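Local coordinates for protein putative citrate lyase, alfa subunit (Streptococcus mutans, PDB 2HJ0) that is a putative citrate lyase alpha subunit, a member of the CitF family within the Rossmann-like clan, at residues I309-A312 with M313-L317; V412-P415 with L416-R420. All blocks are in the same frame, centred on the assembly; numbering follows the deposited sequence.

Contact 1: residues I309-A312 with M313-L317; sequences ITNA and MVELL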
loop_
_atom_site.group_PDB
_atom_site.type_symbol
_atom_site.label_atom_id
_atom_site.label_comp_id
_atom_site.label_asym_id
_atom_site.label_seq_id
_atom_site.Cartn_x
_atom_site.Cartn_y
_atom_site.Cartn_z
ATOM N N ILE A 309 -19.625 -6.760 -0.151
ATOM C CA ILE A 309 -19.962 -7.924 0.626
ATOM C C ILE A 309 -21.222 -7.704 1.433
ATOM O O ILE A 309 -21.522 -6.580 1.807
ATOM C CB ILE A 309 -18.796 -8.252 1.547
ATOM C CG1 ILE A 309 -17.519 -8.348 0.707
ATOM C CG2 ILE A 309 -19.074 -9.527 2.323
ATOM C CD1 ILE A 309 -17.610 -9.299 -0.487
ATOM N N THR A 310 -21.980 -8.777 1.651
ATOM C CA THR A 310 -23.207 -8.730 2.458
ATOM C C THR A 310 -23.077 -9.900 3.419
ATOM O O THR A 310 -22.203 -10.749 3.238
ATOM C CB THR A 310 -24.474 -8.958 1.640
ATOM O OG1 THR A 310 -24.646 -10.357 1.427
ATOM C CG2 THR A 310 -24.380 -8.271 0.305
ATOM N N ASN A 311 -23.940 -9.952 4.429
ATOM C CA ASN A 311 -23.883 -11.040 5.398
ATOM C C ASN A 311 -23.981 -12.411 4.748
ATOM O O ASN A 311 -23.407 -13.363 5.261
ATOM C CB ASN A 311 -24.980 -10.890 6.450
ATOM C CG ASN A 311 -24.909 -11.964 7.524
ATOM O OD1 ASN A 311 -25.745 -12.868 7.561
ATOM N ND2 ASN A 311 -23.898 -11.878 8.398
ATOM N N ALA A 312 -24.693 -12.513 3.624
ATOM C CA ALA A 312 -24.829 -13.794 2.935
ATOM C C ALA A 312 -23.460 -14.296 2.537
ATOM O O ALA A 312 -23.181 -15.498 2.550
ATOM C CB ALA A 312 -25.682 -13.649 1.717
HETATM N N MSE A 313 -22.595 -13.353 2.197
HETATM C CA MSE A 313 -21.239 -13.677 1.794
HETATM C C MSE A 313 -20.412 -14.158 2.982
HETATM O O MSE A 313 -19.636 -15.101 2.861
HETATM C CB MSE A 313 -20.592 -12.453 1.156
HETATM C CG MSE A 313 -19.835 -12.808 -0.089
HETATM SE SE MSE A 313 -20.959 -13.885 -1.265
HETATM C CE MSE A 313 -20.899 -12.688 -2.815
ATOM N N VAL A 314 -20.590 -13.505 4.125
ATOM C CA VAL A 314 -19.872 -13.880 5.325
ATOM C C VAL A 314 -20.351 -15.267 5.705
ATOM O O VAL A 314 -19.571 -16.136 6.107
ATOM C CB VAL A 314 -20.178 -12.921 6.485
ATOM C CG1 VAL A 314 -19.308 -13.259 7.697
ATOM C CG2 VAL A 314 -19.957 -11.493 6.046
ATOM N N GLU A 315 -21.648 -15.468 5.556
ATOM C CA GLU A 315 -22.269 -16.747 5.863
ATOM C C GLU A 315 -21.521 -17.845 5.113
ATOM O O GLU A 315 -21.091 -18.814 5.717
ATOM C CB GLU A 315 -23.739 -16.723 5.433
ATOM C CG GLU A 315 -24.730 -17.294 6.435
ATOM C CD GLU A 315 -25.379 -16.237 7.325
ATOM O OE1 GLU A 315 -24.737 -15.751 8.285
ATOM O OE2 GLU A 315 -26.546 -15.889 7.054
ATOM N N LEU A 316 -21.350 -17.686 3.805
ATOM C CA LEU A 316 -20.656 -18.691 3.008
ATOM C C LEU A 316 -19.200 -18.901 3.394
ATOM O O LEU A 316 -18.680 -20.018 3.319
ATOM C CB LEU A 316 -20.722 -18.341 1.525
ATOM C CG LEU A 316 -22.072 -18.493 0.816
ATOM C CD1 LEU A 316 -21.948 -17.921 -0.593
ATOM C CD2 LEU A 316 -22.496 -19.960 0.759
ATOM N N LEU A 317 -18.529 -17.825 3.789
ATOM C CA LEU A 317 -17.125 -17.915 4.180
ATOM C C LEU A 317 -16.981 -18.732 5.468
ATOM O O LEU A 317 -15.969 -19.396 5.679
ATOM C CB LEU A 317 -16.536 -16.513 4.392
ATOM C CG LEU A 317 -15.060 -16.521 4.816
ATOM C CD1 LEU A 317 -14.188 -16.722 3.586
ATOM C CD2 LEU A 317 -14.689 -15.236 5.534
#
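The carbonyl of T310 receives two backbone amides at the opening of helix 311-318. M313 N lies 2.8 Å from T310 O, standing well above the carbonyl plane, with an N-H...O angle of 133°. V314 N makes a longer, weak bond to T310 O at 3.3 Å. The regular helical pattern is in place one residue later: E315 N reaches N311 O at 2.8 Å and 159°, only slightly tilted from the carbonyl plane, and L316 N bonds to A312 O at 3.1 Å. T310 is the N-cap. With chi1 at 81° its OG1 is flanked by both backbone branches and turned to the first turn, where it takes a weak capping bond from A312 N at 3.1 Å. Another first-turn amide, N311 N, is held by the carboxylate of D332. Helix 311-318 links the neighbouring parallel strands 302-305 and 322-327, the connection of a beta-alpha-beta unit, with the short strand 308-309 leading through T310 into the helix. Here I309 packs against the first turn: its CG2, anti to the backbone N, touches M313 CB at 3.5 Å, and the two side chains cross at about a right angle. V314 CG2 stands further from that same methyl, I309 CG2, at 4.3 Å. Helix 333-341 covers I309 and V314 through S335, and helix 282-297 meets T310 and A312.

Contact 2: residues V412-P415 with L416-R420; sequences VISP and LVRGR
The guanidinium of R418 carries the ring of P415 on one face, with P415 CG 3.7 Å above the plane and over its centre; the hydroxyl of S414 approaches the same group obliquely. The nearest atom of the proline ring is CD, 3.5 Å from R418 NH2. Ring methylenes thus lie against the flat guanidinium, a van der Waals contact that the polarity of the C-H groups next to the proline N may favour. The arginine side chain, extended from CG to NE, starts four residues after S414 and folds back toward it. The hydroxyl is placed for this by its torsion: S414 OG lies anti to the backbone N (chi1 170°), and both terminal nitrogens share it, R418 NH1 at 3.2 Å from S414 OG and R418 NH2 at 3.3 Å. Both bonds are weak, with N-H...O angles of 128° and 126°. S414 OG in turn gives a weak bond to P415 O, 3.3 Å away. The segment leaves the C-terminal end of strand 409-413, an inner strand of the nine-stranded sheet, and turns into the short antiparallel pair 417-418 with 421-422. P415 O is also bonded by the hydroxyl of T423, L416 N by the carboxylate of E444, and the L416 side chain packs on helix 470-481. The donor directions imply that S414 OG accepts from the arginine and donates to P415 O; the two bent, weak bonds suggest that the hydroxyl alone grips the guanidinium loosely, with the proline face and a weak bond from R418 NH1 to A374 O adding to it.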
loop_
_atom_site.group_PDB
_atom_site.type_symbol
_atom_site.label_atom_id
_atom_site.label_comp_id
_atom_site.label_asym_id
_atom_site.label_seq_id
_atom_site.Cartn_x
_atom_site.Cartn_y
_atom_site.Cartn_z
ATOM N N VAL A 412 -27.182 -10.593 -16.312
ATOM C CA VAL A 412 -27.948 -9.399 -15.988
ATOM C C VAL A 412 -29.378 -9.884 -15.744
ATOM O O VAL A 412 -30.123 -10.200 -16.682
ATOM C CB VAL A 412 -27.923 -8.350 -17.147
ATOM C CG1 VAL A 412 -28.882 -7.212 -16.849
ATOM C CG2 VAL A 412 -26.512 -7.798 -17.322
ATOM N N ILE A 413 -29.750 -9.980 -14.474
ATOM C CA ILE A 413 -31.086 -10.434 -14.137
ATOM C C ILE A 413 -31.957 -9.272 -13.708
ATOM O O ILE A 413 -31.487 -8.334 -13.071
ATOM C CB ILE A 413 -31.058 -11.496 -13.011
ATOM C CG1 ILE A 413 -30.697 -10.851 -11.674
ATOM C CG2 ILE A 413 -30.043 -12.576 -13.341
ATOM C CD1 ILE A 413 -30.785 -11.812 -10.520
ATOM N N SER A 414 -33.231 -9.339 -14.078
ATOM C CA SER A 414 -34.198 -8.294 -13.742
ATOM C C SER A 414 -35.621 -8.607 -14.217
ATOM O O SER A 414 -35.826 -9.094 -15.334
ATOM C CB SER A 414 -33.781 -6.955 -14.335
ATOM O OG SER A 414 -34.854 -6.045 -14.189
ATOM N N PRO A 415 -36.627 -8.297 -13.379
ATOM C CA PRO A 415 -38.012 -8.571 -13.766
ATOM C C PRO A 415 -38.320 -8.015 -15.143
ATOM O O PRO A 415 -37.714 -7.043 -15.588
ATOM C CB PRO A 415 -38.824 -7.910 -12.661
ATOM C CG PRO A 415 -37.937 -6.807 -12.213
ATOM C CD PRO A 415 -36.585 -7.452 -12.177
ATOM N N LEU A 416 -39.252 -8.666 -15.821
ATOM C CA LEU A 416 -39.658 -8.274 -17.151
ATOM C C LEU A 416 -40.197 -6.850 -17.141
ATOM O O LEU A 416 -39.938 -6.070 -18.053
ATOM C CB LEU A 416 -40.725 -9.241 -17.643
ATOM C CG LEU A 416 -40.903 -9.360 -19.151
ATOM C CD1 LEU A 416 -39.587 -9.782 -19.793
ATOM C CD2 LEU A 416 -41.995 -10.383 -19.446
ATOM N N VAL A 417 -40.940 -6.511 -16.094
ATOM C CA VAL A 417 -41.520 -5.179 -15.964
ATOM C C VAL A 417 -41.594 -4.750 -14.500
ATOM O O VAL A 417 -41.679 -5.588 -13.604
ATOM C CB VAL A 417 -42.942 -5.156 -16.578
ATOM C CG1 VAL A 417 -43.628 -3.856 -16.265
ATOM C CG2 VAL A 417 -42.862 -5.343 -18.081
ATOM N N ARG A 418 -41.521 -3.443 -14.265
ATOM C CA ARG A 418 -41.624 -2.883 -12.919
ATOM C C ARG A 418 -42.793 -1.907 -12.957
ATOM O O ARG A 418 -42.696 -0.823 -13.536
ATOM C CB ARG A 418 -40.345 -2.143 -12.518
ATOM C CG ARG A 418 -39.173 -3.036 -12.163
ATOM C CD ARG A 418 -38.091 -2.243 -11.451
ATOM N NE ARG A 418 -36.989 -3.097 -11.033
ATOM C CZ ARG A 418 -36.063 -3.588 -11.853
ATOM N NH1 ARG A 418 -36.098 -3.303 -13.153
ATOM N NH2 ARG A 418 -35.099 -4.371 -11.371
ATOM N N GLY A 419 -43.910 -2.303 -12.357
ATOM C CA GLY A 419 -45.075 -1.442 -12.359
ATOM C C GLY A 419 -45.543 -1.223 -13.784
ATOM O O GLY A 419 -45.935 -2.167 -14.464
ATOM N N ARG A 420 -45.498 0.022 -14.240
ATOM C CA ARG A 420 -45.919 0.357 -15.596
ATOM C C ARG A 420 -44.714 0.610 -16.484
ATOM O O ARG A 420 -44.849 1.030 -17.628
ATOM C CB ARG A 420 -46.800 1.608 -15.569
ATOM C CG ARG A 420 -48.248 1.314 -15.326
ATOM C CD ARG A 420 -48.848 0.711 -16.565
ATOM N NE ARG A 420 -49.695 -0.422 -16.245
ATOM C CZ ARG A 420 -50.239 -1.215 -17.156
ATOM N NH1 ARG A 420 -50.011 -0.980 -18.448
ATOM N NH2 ARG A 420 -51.002 -2.239 -16.774
#

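In the fold
Followed from the N terminus, contact 1 comes first, spanning the start of helix 311-318 just after strand 308-309, a local contact that closes no long loop. The chain then runs through strand 322-327, helix 333-341 and strand 369-372 before strand 409-413 ends in the turn of contact 2. The two are in series: neither encloses nor crosses the other, and each joins residues of one continuous segment. The centres of contact 1 and contact 2 lie about 26 Å apart. The nearest atoms of contact 1 and contact 2 are about 13 Å apart, with no touch. Both attach to the same nine-stranded mixed sheet: 309-317 packs its side chains on strand 322-327 and helices 282-297 and 333-341, whereas 412-420 connects strand 409-413 with helices 251-265 and 470-481.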